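Local coordinates for UDP-N-Acetylenolpyruvylglucosamine Reductase (Thermus caldophilus, PDB 2GQT), which reduces UDP-N-acetylenolpyruvylglucosamine to UDP-N-acetylmuramate in cell-wall peptidoglycan synthesis, using bound FAD and probably drawing its electrons from NADPH, at residues T30-E33 / L34-A37; F121-M124 / A125-L128; V133-G137 / A138-Y142; V141-P144 / E145-G148; K170-P173 / K174-L178. All coordinates share one frame; numbering follows the deposited sequence.

Interaction 1 (T30-E33 / L34-A37); sequences TREE and LKRA
Thr30 caps the N terminus of helix 31-37 and accepts from two amides of its first turn. Its carbonyl takes the N-H of Leu34, with 2.9 Å between Thr30 O and Leu34 N, while Thr30 OG1 takes that of Glu33 at 3.0 Å from Glu33 N. A chi1 of 69° turns the hydroxyl back over the helix end, and a short side chain with an oxygen this close to the backbone suits an N-cap. One step on, Arg31 O accepts Lys35 N at 3.0 Å, with Lys35 CG packed close beside the same oxygen. Glu32 makes the salt bridge of the exposed face. Its chain bends at chi2 (-55°) and runs alongside that of Lys35, both pointing the same way, so that Glu32 OE2 meets Lys35 NZ at 3.1 Å on its syn side, 17° out of the carboxylate plane. Glu33 instead extends away from the following turn, and its OE2 accepts the backbone N of Glu29, just upstream. Leu34 and Ala37 carry the buried face, packing against Val28 of strand 22-28. The chemistry divides the helix into an apolar side held by the sheet and a charged side where the i to i+3 pair, open to solvent, is probably of modest strength; the two glutamates of the first turn are likely to be favoured by the positive end of the helix dipole.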
# COMPACT_ATOMS: atom_id res chain seq x y z
N THR A 30 20.45 6.30 1.37
CA THR A 30 20.88 7.70 1.39
C THR A 30 20.39 8.44 0.15
O THR A 30 20.01 7.83 -0.85
CB THR A 30 22.42 7.83 1.42
OG1 THR A 30 22.96 7.39 0.17
CG2 THR A 30 23.03 7.01 2.55
N ARG A 31 20.43 9.77 0.21
CA ARG A 31 20.02 10.58 -0.92
C ARG A 31 20.91 10.31 -2.13
O ARG A 31 20.42 10.21 -3.26
CB ARG A 31 20.03 12.07 -0.57
CG ARG A 31 19.10 12.45 0.59
CD ARG A 31 18.82 13.95 0.60
NE ARG A 31 19.93 14.70 0.02
CZ ARG A 31 19.86 15.96 -0.40
NH1 ARG A 31 18.73 16.65 -0.30
NH2 ARG A 31 20.93 16.53 -0.93
N GLU A 32 22.22 10.14 -1.90
CA GLU A 32 23.16 9.83 -2.97
C GLU A 32 22.91 8.45 -3.59
O GLU A 32 23.01 8.29 -4.81
CB GLU A 32 24.61 9.97 -2.50
CG GLU A 32 25.07 11.41 -2.32
CD GLU A 32 24.86 12.26 -3.57
OE1 GLU A 32 25.29 11.83 -4.66
OE2 GLU A 32 24.25 13.34 -3.45
N GLU A 33 22.57 7.47 -2.76
CA GLU A 33 22.22 6.15 -3.26
C GLU A 33 20.94 6.19 -4.08
O GLU A 33 20.84 5.53 -5.11
CB GLU A 33 22.12 5.14 -2.10
CG GLU A 33 23.49 4.72 -1.53
CD GLU A 33 23.38 3.82 -0.30
OE1 GLU A 33 24.43 3.53 0.32
OE2 GLU A 33 22.26 3.41 0.05
N LEU A 34 19.96 7.00 -3.65
CA LEU A 34 18.73 7.19 -4.44
C LEU A 34 19.01 7.81 -5.81
O LEU A 34 18.46 7.37 -6.81
CB LEU A 34 17.70 8.03 -3.68
CG LEU A 34 16.33 8.13 -4.35
CD1 LEU A 34 15.72 6.74 -4.58
CD2 LEU A 34 15.40 9.00 -3.54
N LYS A 35 19.88 8.83 -5.85
CA LYS A 35 20.26 9.48 -7.11
C LYS A 35 20.86 8.48 -8.08
O LYS A 35 20.56 8.51 -9.28
CB LYS A 35 21.21 10.66 -6.85
CG LYS A 35 20.51 11.88 -6.27
CD LYS A 35 21.46 12.82 -5.55
CE LYS A 35 21.97 13.93 -6.44
NZ LYS A 35 22.77 14.90 -5.64
N ARG A 36 21.68 7.56 -7.56
CA ARG A 36 22.32 6.53 -8.37
C ARG A 36 21.33 5.45 -8.85
O ARG A 36 21.34 5.08 -10.03
CB ARG A 36 23.48 5.88 -7.60
CG ARG A 36 24.17 4.75 -8.35
CD ARG A 36 25.03 3.91 -7.43
NE ARG A 36 25.11 2.53 -7.92
CZ ARG A 36 25.48 1.49 -7.19
NH1 ARG A 36 25.82 1.64 -5.91
NH2 ARG A 36 25.51 0.28 -7.73
N ALA A 37 20.48 4.97 -7.95
CA ALA A 37 19.51 3.93 -8.29
C ALA A 37 18.55 4.36 -9.41
O ALA A 37 18.12 3.54 -10.21
CB ALA A 37 18.72 3.52 -7.06

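Interaction 2 (F121-M124 / A125-L128)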
# COMPACT_ATOMS: atom_id res chain seq x y z
N PHE A 121 -13.17 6.55 7.67
CA PHE A 121 -12.81 7.44 8.76
C PHE A 121 -11.89 8.59 8.35
O PHE A 121 -11.96 9.69 8.91
CB PHE A 121 -12.21 6.64 9.91
CG PHE A 121 -13.08 5.49 10.37
CD1 PHE A 121 -12.81 4.19 9.97
CD2 PHE A 121 -14.19 5.72 11.19
CE1 PHE A 121 -13.62 3.13 10.38
CE2 PHE A 121 -15.00 4.67 11.61
CZ PHE A 121 -14.71 3.37 11.21
N GLY A 122 -11.04 8.33 7.36
CA GLY A 122 -10.03 9.29 6.92
C GLY A 122 -9.12 8.69 5.87
O GLY A 122 -9.12 7.47 5.66
N GLU A 123 -8.36 9.55 5.21
CA GLU A 123 -7.40 9.12 4.19
C GLU A 123 -6.05 9.79 4.41
O GLU A 123 -5.95 10.81 5.09
CB GLU A 123 -7.92 9.41 2.78
CG GLU A 123 -8.16 10.88 2.50
CD GLU A 123 -8.82 11.11 1.16
OE1 GLU A 123 -8.56 12.18 0.57
OE2 GLU A 123 -9.59 10.24 0.70
N MET A 124 -5.02 9.20 3.81
CA MET A 124 -3.65 9.66 3.99
C MET A 124 -3.51 11.15 3.73
O MET A 124 -2.83 11.84 4.49
CB MET A 124 -2.69 8.85 3.11
CG MET A 124 -1.22 9.12 3.39
SD MET A 124 -0.72 8.49 5.01
CE MET A 124 1.04 8.83 4.95
N ALA A 125 -4.16 11.66 2.68
CA ALA A 125 -4.08 13.07 2.33
C ALA A 125 -4.48 14.00 3.49
O ALA A 125 -3.89 15.06 3.65
CB ALA A 125 -4.93 13.36 1.11
N ASP A 126 -5.46 13.58 4.28
CA ASP A 126 -5.95 14.34 5.43
C ASP A 126 -4.86 14.57 6.47
O ASP A 126 -4.91 15.54 7.22
CB ASP A 126 -7.11 13.62 6.15
CG ASP A 126 -8.33 13.38 5.26
OD1 ASP A 126 -8.62 14.21 4.37
OD2 ASP A 126 -9.02 12.37 5.50
N ALA A 127 -3.89 13.65 6.51
CA ALA A 127 -2.87 13.64 7.56
C ALA A 127 -1.53 14.22 7.12
O ALA A 127 -0.54 14.09 7.83
CB ALA A 127 -2.67 12.22 8.10
N LEU A 128 -1.51 14.87 5.96
CA LEU A 128 -0.27 15.41 5.42
C LEU A 128 -0.19 16.92 5.53
O LEU A 128 -1.17 17.61 5.26
CB LEU A 128 -0.12 15.00 3.94
CG LEU A 128 0.06 13.51 3.65
CD1 LEU A 128 0.01 13.26 2.16
CD2 LEU A 128 1.36 12.96 4.26
O HOH W 1 -8.38 14.63 1.67
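Glu123 and Asp126 exchange two hydrogen bonds across a single 3-10 turn. The backbone N of Glu123 donates to Asp126 OD2 at 2.9 Å, reaching it from above the carboxylate plane, and Asp126 N returns a bond to Glu123 O, also at 2.9 Å. The next step of the turn is made by Ala127 N and Met124 O. An aspartate suits its place because its short chain brings a carboxylate back onto an amide three residues earlier. Side chains meet here as well: Glu123 CG lies 3.7 Å from Asp126 CG, for a chi1 of 61° folds the glutamate in between its own backbone N and carbonyl carbon. The two carboxylates end nearly parallel, 17° apart, with Glu123 OE1 and Asp126 OD1 separated by 4.3 Å. One water donates to both, at 2.7 Å from each of these oxygens.

Farther out, Glu123 OE2 forms a salt bridge with Arg152, an active-site residue, and its OE1 accepts from Asn116, whose own side-chain oxygen takes the N-H of Ala125. On the buried side Met124 CE touches Leu128 CD2 at 4.2 Å, and the flexible thioether lies against Val109, Ala112 and Val113, so the turn packs on helix 109-114. The two like charges are probably tolerated side by side because a shared water, N-H groups and Arg152 offset them, and the turn is a second shell that probably positions Arg152 through Glu123.

Interaction 3 (V133-G137 / A138-Y142). With CA (calcium ion), chain B.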
# COMPACT_ATOMS: atom_id res chain seq x y z
N VAL A 133 9.24 14.83 -2.65
CA VAL A 133 9.20 13.92 -3.79
C VAL A 133 10.49 14.09 -4.60
O VAL A 133 10.88 15.21 -4.92
CB VAL A 133 7.98 14.18 -4.71
CG1 VAL A 133 7.95 13.20 -5.87
CG2 VAL A 133 6.68 14.11 -3.93
N PHE A 134 11.13 12.97 -4.90
CA PHE A 134 12.31 12.95 -5.73
C PHE A 134 11.88 12.65 -7.16
O PHE A 134 11.28 11.61 -7.43
CB PHE A 134 13.29 11.89 -5.23
CG PHE A 134 14.56 11.80 -6.03
CD1 PHE A 134 14.68 10.90 -7.08
CD2 PHE A 134 15.62 12.64 -5.75
CE1 PHE A 134 15.85 10.84 -7.83
CE2 PHE A 134 16.79 12.59 -6.49
CZ PHE A 134 16.90 11.68 -7.53
N HIS A 135 12.17 13.57 -8.06
CA HIS A 135 11.87 13.38 -9.48
C HIS A 135 12.80 14.25 -10.31
O HIS A 135 13.27 15.28 -9.84
CB HIS A 135 10.39 13.64 -9.79
CG HIS A 135 9.94 15.06 -9.56
ND1 HIS A 135 9.85 16.00 -10.56
CD2 HIS A 135 9.46 15.67 -8.44
CE1 HIS A 135 9.39 17.13 -10.07
NE2 HIS A 135 9.14 16.96 -8.79
N ASP A 136 13.05 13.82 -11.55
CA ASP A 136 13.96 14.52 -12.46
C ASP A 136 15.30 14.80 -11.79
O ASP A 136 15.87 15.88 -11.96
CB ASP A 136 13.32 15.83 -12.96
CG ASP A 136 11.97 15.62 -13.61
OD1 ASP A 136 11.85 14.75 -14.49
OD2 ASP A 136 11.01 16.32 -13.21
N GLY A 137 15.79 13.83 -11.02
CA GLY A 137 17.10 13.93 -10.38
C GLY A 137 17.22 14.84 -9.17
O GLY A 137 18.33 15.07 -8.69
N ALA A 138 16.11 15.36 -8.67
CA ALA A 138 16.14 16.33 -7.56
C ALA A 138 15.01 16.12 -6.56
O ALA A 138 13.99 15.53 -6.88
CB ALA A 138 16.12 17.75 -8.10
N PHE A 139 15.20 16.62 -5.34
CA PHE A 139 14.18 16.56 -4.29
C PHE A 139 13.39 17.85 -4.29
O PHE A 139 13.97 18.94 -4.35
CB PHE A 139 14.84 16.41 -2.92
CG PHE A 139 15.59 15.12 -2.76
CD1 PHE A 139 14.96 13.99 -2.25
CD2 PHE A 139 16.93 15.03 -3.13
CE1 PHE A 139 15.65 12.79 -2.10
CE2 PHE A 139 17.63 13.84 -2.99
CZ PHE A 139 16.99 12.72 -2.47
N HIS A 140 12.07 17.73 -4.22
CA HIS A 140 11.18 18.90 -4.21
C HIS A 140 10.15 18.74 -3.09
O HIS A 140 9.73 17.63 -2.78
CB HIS A 140 10.49 19.06 -5.57
CG HIS A 140 11.45 19.23 -6.70
ND1 HIS A 140 12.21 20.37 -6.87
CD2 HIS A 140 11.82 18.38 -7.70
CE1 HIS A 140 12.99 20.22 -7.93
NE2 HIS A 140 12.76 19.03 -8.46
N VAL A 141 9.73 19.85 -2.49
CA VAL A 141 8.76 19.79 -1.42
C VAL A 141 7.41 20.29 -1.92
O VAL A 141 7.31 21.37 -2.53
CB VAL A 141 9.24 20.61 -0.19
CG1 VAL A 141 8.17 20.70 0.87
CG2 VAL A 141 10.51 19.99 0.39
N TYR A 142 6.38 19.49 -1.67
CA TYR A 142 5.02 19.81 -2.09
C TYR A 142 4.07 19.83 -0.90
O TYR A 142 4.25 19.11 0.07
CB TYR A 142 4.52 18.74 -3.06
CG TYR A 142 5.27 18.73 -4.37
CD1 TYR A 142 4.92 19.60 -5.39
CD2 TYR A 142 6.36 17.88 -4.56
CE1 TYR A 142 5.62 19.61 -6.59
CE2 TYR A 142 7.07 17.88 -5.76
CZ TYR A 142 6.70 18.76 -6.77
OH TYR A 142 7.39 18.77 -7.96
CA CA B . 7.24 23.47 -3.45
O HOH W 2 12.11 18.31 -11.02
O HOH W 3 14.64 18.58 -10.72
O HOH W 4 5.10 23.77 -2.45
O HOH W 5 5.77 23.05 -5.27
O HOH W 6 7.25 25.70 -4.30
O HOH W 7 8.66 22.56 -5.15
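His135 and Tyr142 are brought together by their first torsions. At His135 a chi1 of 64° places the imidazole between backbone N and carbonyl carbon and leans it across toward strand 138-142; at Tyr142 CG lies beside the backbone N (-66°), sending the phenol to meet it from the opposite direction. His135 NE2 and Tyr142 OH share a hydrogen bond of 2.7 Å in which either may donate. At the far edge of the imidazole ND1 donates in the ring plane to Asp136 OD2, 2.9 Å away. His140 lies obliquely over one face of the same ring, its CD2 3.2 Å from His135 NE2. Beside this cluster Val133 CG2 touches Tyr142 CD2 at 3.8 Å.

Phe134 and Phe139 occupy the other face of the hairpin as a T-shaped pair. An edge of Phe134 points at the centre of the Phe139 ring, with 3.6 Å from Phe134 CD2 to Phe139 CZ and the planes at 60°. Both also pack on Leu34 of helix 31-37.

Backbone bonds in both directions join Val133 with His140, the first running 2.8 Å from Val133 N to His140 O, and His135 with Ala138. The chain reverses in a type I' turn, where positive phi angles suit Gly137 and are accepted by Asp136. At the open end Val141 O binds the calcium ion at 2.3 Å. The hairpin is therefore two-sided: hydrophobic toward the helix, and polar on the side where the imidazole of His135 is fixed in rotation by bonds at both nitrogens.

Interaction 4 (V141-P144 / E145-G148); sequences VYCP and EELG. With CA (calcium ion), chain B.
Tyr142 is overlapped by Leu147, whose CD2 sits 3.9 Å from Tyr142 CB and equally close to CG, the two side chains crossing at about a right angle. The setting is the exit of the beta hairpin, where strand 138-142 gives way to a 3-10 turn begun at Pro144. Proline suits this place: its phi near -60° is fixed by the ring, and its nitrogen has no hydrogen to satisfy. Cys143 O accepts Glu146 N at 2.9 Å, and Pro144 O accepts Leu147 N at 3.0 Å.

Glu146 closes the turn from the other direction. With CG beside its backbone N (chi1 -66°) and the chain extended beyond, it reaches back so that OE2 takes the N-H of Cys143 at 2.8 Å on its anti side. Its second oxygen, OE1, comes to the edge of the Tyr142 ring, 3.7 Å from Tyr142 CD1. With an alanine in place of Tyr142, Leu147 CD2 would probably face a gap where the ring had been, and His135 NE2 would be left without its phenol partner.

Glu145 bends over the outside instead, its CD 3.4 Å from Cys143 CB and its OE1 beside the Pro144 ring. Inward, Leu147 also packs on Val131 of the neighbouring strand and on Leu156. The calcium ion held by this strand end is reached by Glu146 through water alone: two of its water ligands donate to the carboxylate, one to OE2 at 2.7 Å and the other to Glu146 OE1 at 2.6 Å.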
# COMPACT_ATOMS: atom_id res chain seq x y z
N VAL A 141 9.73 19.85 -2.49
CA VAL A 141 8.76 19.79 -1.42
C VAL A 141 7.41 20.29 -1.92
O VAL A 141 7.31 21.37 -2.53
CB VAL A 141 9.24 20.61 -0.19
CG1 VAL A 141 8.17 20.70 0.87
CG2 VAL A 141 10.51 19.99 0.39
N TYR A 142 6.38 19.49 -1.67
CA TYR A 142 5.02 19.81 -2.09
C TYR A 142 4.07 19.83 -0.90
O TYR A 142 4.25 19.11 0.07
CB TYR A 142 4.52 18.74 -3.06
CG TYR A 142 5.27 18.73 -4.37
CD1 TYR A 142 4.92 19.60 -5.39
CD2 TYR A 142 6.36 17.88 -4.56
CE1 TYR A 142 5.62 19.61 -6.59
CE2 TYR A 142 7.07 17.88 -5.76
CZ TYR A 142 6.70 18.76 -6.77
OH TYR A 142 7.39 18.77 -7.96
N CYS A 143 3.04 20.65 -1.01
CA CYS A 143 1.89 20.50 -0.13
C CYS A 143 0.96 19.45 -0.71
O CYS A 143 0.97 19.22 -1.93
CB CYS A 143 1.14 21.82 0.01
SG CYS A 143 2.12 23.01 0.79
N PRO A 144 0.13 18.81 0.13
CA PRO A 144 -0.71 17.74 -0.42
C PRO A 144 -1.66 18.20 -1.53
O PRO A 144 -1.95 17.43 -2.44
CB PRO A 144 -1.48 17.20 0.80
CG PRO A 144 -1.36 18.26 1.82
CD PRO A 144 -0.07 18.97 1.58
N GLU A 145 -2.12 19.45 -1.46
CA GLU A 145 -3.00 20.00 -2.50
C GLU A 145 -2.35 20.07 -3.89
O GLU A 145 -3.04 20.31 -4.89
CB GLU A 145 -3.58 21.35 -2.08
CG GLU A 145 -2.53 22.41 -1.73
CD GLU A 145 -2.20 22.47 -0.25
OE1 GLU A 145 -2.24 21.42 0.43
OE2 GLU A 145 -1.88 23.57 0.24
N GLU A 146 -1.04 19.86 -3.96
CA GLU A 146 -0.31 19.86 -5.23
C GLU A 146 -0.18 18.48 -5.87
O GLU A 146 0.35 18.36 -6.96
CB GLU A 146 1.10 20.43 -5.04
CG GLU A 146 1.13 21.89 -4.66
CD GLU A 146 2.54 22.37 -4.45
OE1 GLU A 146 3.16 22.80 -5.45
OE2 GLU A 146 3.03 22.29 -3.30
N LEU A 147 -0.66 17.45 -5.18
CA LEU A 147 -0.38 16.08 -5.60
C LEU A 147 -1.56 15.35 -6.23
O LEU A 147 -1.51 14.13 -6.39
CB LEU A 147 0.18 15.29 -4.41
CG LEU A 147 1.48 15.85 -3.82
CD1 LEU A 147 1.94 14.94 -2.70
CD2 LEU A 147 2.56 15.95 -4.89
N GLY A 148 -2.60 16.09 -6.60
CA GLY A 148 -3.72 15.51 -7.33
C GLY A 148 -4.39 14.35 -6.63
O GLY A 148 -4.72 13.34 -7.27
CA CA B . 7.24 23.47 -3.45
O HOH W 4 5.10 23.77 -2.45
O HOH W 5 5.77 23.05 -5.27
O HOH W 6 7.25 25.70 -4.30
O HOH W 7 8.66 22.56 -5.15

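Interaction 5 (K170-P173 / K174-L178); sequences KERP and KEEIL
Arg172 and Glu176 form the ionic part of this contact, a long salt bridge of 3.5 Å between Arg172 NE and Glu176 OE2. The flat groups stand nearly upright to each other, 79° apart: Glu176 OE1 lies in the guanidinium plane at its edge, whereas OE2 approaches obliquely. A water joins the pair, donating to Glu176 OE1 at 3.2 Å and accepting a weak bond from Arg172 NE. The glutamate reaches this position because CG is anti to its backbone N (chi1 -177°) and the chain is extended beyond. A leucine at Glu176 would probably leave the charge of Arg172 without this mate and the bridging water without its acceptor.

Among backbone bonds, Pro173 O accepts Ile177 N at 3.1 Å and, more weakly, Glu176 N at 3.0 Å. Pro173 holds the N-cap position; a proline has no side-chain acceptor to offer there, but its rigid ring sets the entry to the helix without needing an N-H of its own.

Van der Waals contacts complete the turn. Pro173 and Glu176 lie side by side, with Pro173 CD 3.5 Å from Glu176 OE1, and Arg172 CB touches Ile177 CG1 at 4.0 Å, so the arginine's aliphatic base serves the apolar branch while its head remains polar. Ile177, buried beneath, packs on Ala92 of helix 84-93 and Ser97 of strand 96-97, and Arg172 also bonds through its backbone to Gly95; here strand 161-171 hands the chain over to helix 174-187.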
# COMPACT_ATOMS: atom_id res chain seq x y z
N LYS A 170 -2.75 16.55 15.84
CA LYS A 170 -3.30 17.43 16.86
C LYS A 170 -3.33 16.73 18.21
O LYS A 170 -3.64 15.54 18.29
CB LYS A 170 -4.72 17.86 16.48
CG LYS A 170 -5.15 19.21 17.05
CD LYS A 170 -4.75 20.38 16.14
CE LYS A 170 -5.79 20.65 15.06
NZ LYS A 170 -7.02 21.30 15.61
N GLU A 171 -3.02 17.46 19.27
CA GLU A 171 -2.99 16.89 20.61
C GLU A 171 -4.38 16.49 21.10
O GLU A 171 -5.32 17.28 21.04
CB GLU A 171 -2.34 17.87 21.59
CG GLU A 171 -0.87 18.13 21.30
CD GLU A 171 -0.23 19.13 22.25
OE1 GLU A 171 1.00 19.32 22.16
OE2 GLU A 171 -0.95 19.72 23.09
N ARG A 172 -4.49 15.24 21.55
CA ARG A 172 -5.71 14.70 22.14
C ARG A 172 -5.32 13.70 23.23
O ARG A 172 -4.24 13.13 23.17
CB ARG A 172 -6.57 13.98 21.09
CG ARG A 172 -7.41 14.88 20.21
CD ARG A 172 -8.55 14.09 19.57
NE ARG A 172 -9.73 14.93 19.36
CZ ARG A 172 -10.02 15.56 18.22
NH1 ARG A 172 -9.22 15.46 17.16
NH2 ARG A 172 -11.12 16.30 18.14
N PRO A 173 -6.20 13.49 24.23
CA PRO A 173 -5.93 12.45 25.22
C PRO A 173 -5.68 11.09 24.57
O PRO A 173 -6.40 10.69 23.66
CB PRO A 173 -7.23 12.41 26.03
CG PRO A 173 -7.77 13.78 25.93
CD PRO A 173 -7.47 14.20 24.52
N LYS A 174 -4.64 10.40 25.04
CA LYS A 174 -4.29 9.08 24.52
C LYS A 174 -5.49 8.13 24.55
O LYS A 174 -5.75 7.42 23.58
CB LYS A 174 -3.09 8.49 25.27
CG LYS A 174 -2.68 7.09 24.80
CD LYS A 174 -1.38 6.61 25.44
CE LYS A 174 -1.11 5.14 25.12
NZ LYS A 174 -0.93 4.89 23.67
N GLU A 175 -6.24 8.14 25.65
CA GLU A 175 -7.39 7.24 25.78
C GLU A 175 -8.46 7.51 24.71
O GLU A 175 -9.10 6.57 24.23
CB GLU A 175 -7.98 7.30 27.19
CG GLU A 175 -8.60 8.64 27.58
CD GLU A 175 -10.04 8.79 27.11
OE1 GLU A 175 -10.79 7.80 27.18
OE2 GLU A 175 -10.42 9.91 26.68
N GLU A 176 -8.63 8.77 24.32
CA GLU A 176 -9.59 9.15 23.28
C GLU A 176 -9.12 8.64 21.92
O GLU A 176 -9.92 8.09 21.15
CB GLU A 176 -9.79 10.67 23.21
CG GLU A 176 -10.85 11.09 22.17
CD GLU A 176 -11.08 12.59 22.08
OE1 GLU A 176 -10.42 13.37 22.79
OE2 GLU A 176 -11.95 13.00 21.27
N ILE A 177 -7.84 8.84 21.61
CA ILE A 177 -7.25 8.34 20.38
C ILE A 177 -7.46 6.83 20.28
O ILE A 177 -7.88 6.31 19.23
CB ILE A 177 -5.76 8.71 20.30
CG1 ILE A 177 -5.61 10.23 20.25
CG2 ILE A 177 -5.11 8.07 19.08
CD1 ILE A 177 -4.19 10.72 20.45
N LEU A 178 -7.22 6.12 21.38
CA LEU A 178 -7.38 4.67 21.42
C LEU A 178 -8.84 4.23 21.26
O LEU A 178 -9.11 3.20 20.63
CB LEU A 178 -6.73 4.08 22.68
CG LEU A 178 -5.21 3.88 22.66
CD1 LEU A 178 -4.74 2.92 21.57
CD2 LEU A 178 -4.42 5.16 22.57
O HOH W 8 -9.72 16.42 22.16

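In the fold
Every contact is local, closing a turn or helix end within one continuous stretch, and none encloses another. Interaction 1 caps helix 31-37, which packs on the aromatic face of the later hairpin, touching interaction 3 through Arg31 and Phe139 as well as Leu34. Interaction 2 turns the chain from strand 122-123 into strand 128-135. That strand leads into the hairpin of interaction 3, which runs on into interaction 4 by sharing Val141, Tyr142 and the calcium site. Pro144 of interaction 4 folds back on Leu128 of interaction 2. Interaction 5 stands apart, about 9 Å from interaction 2 at the nearest atoms, where strand 161-171, a neighbour of strand 128-135 in the hairpin's sheet, enters helix 174-187.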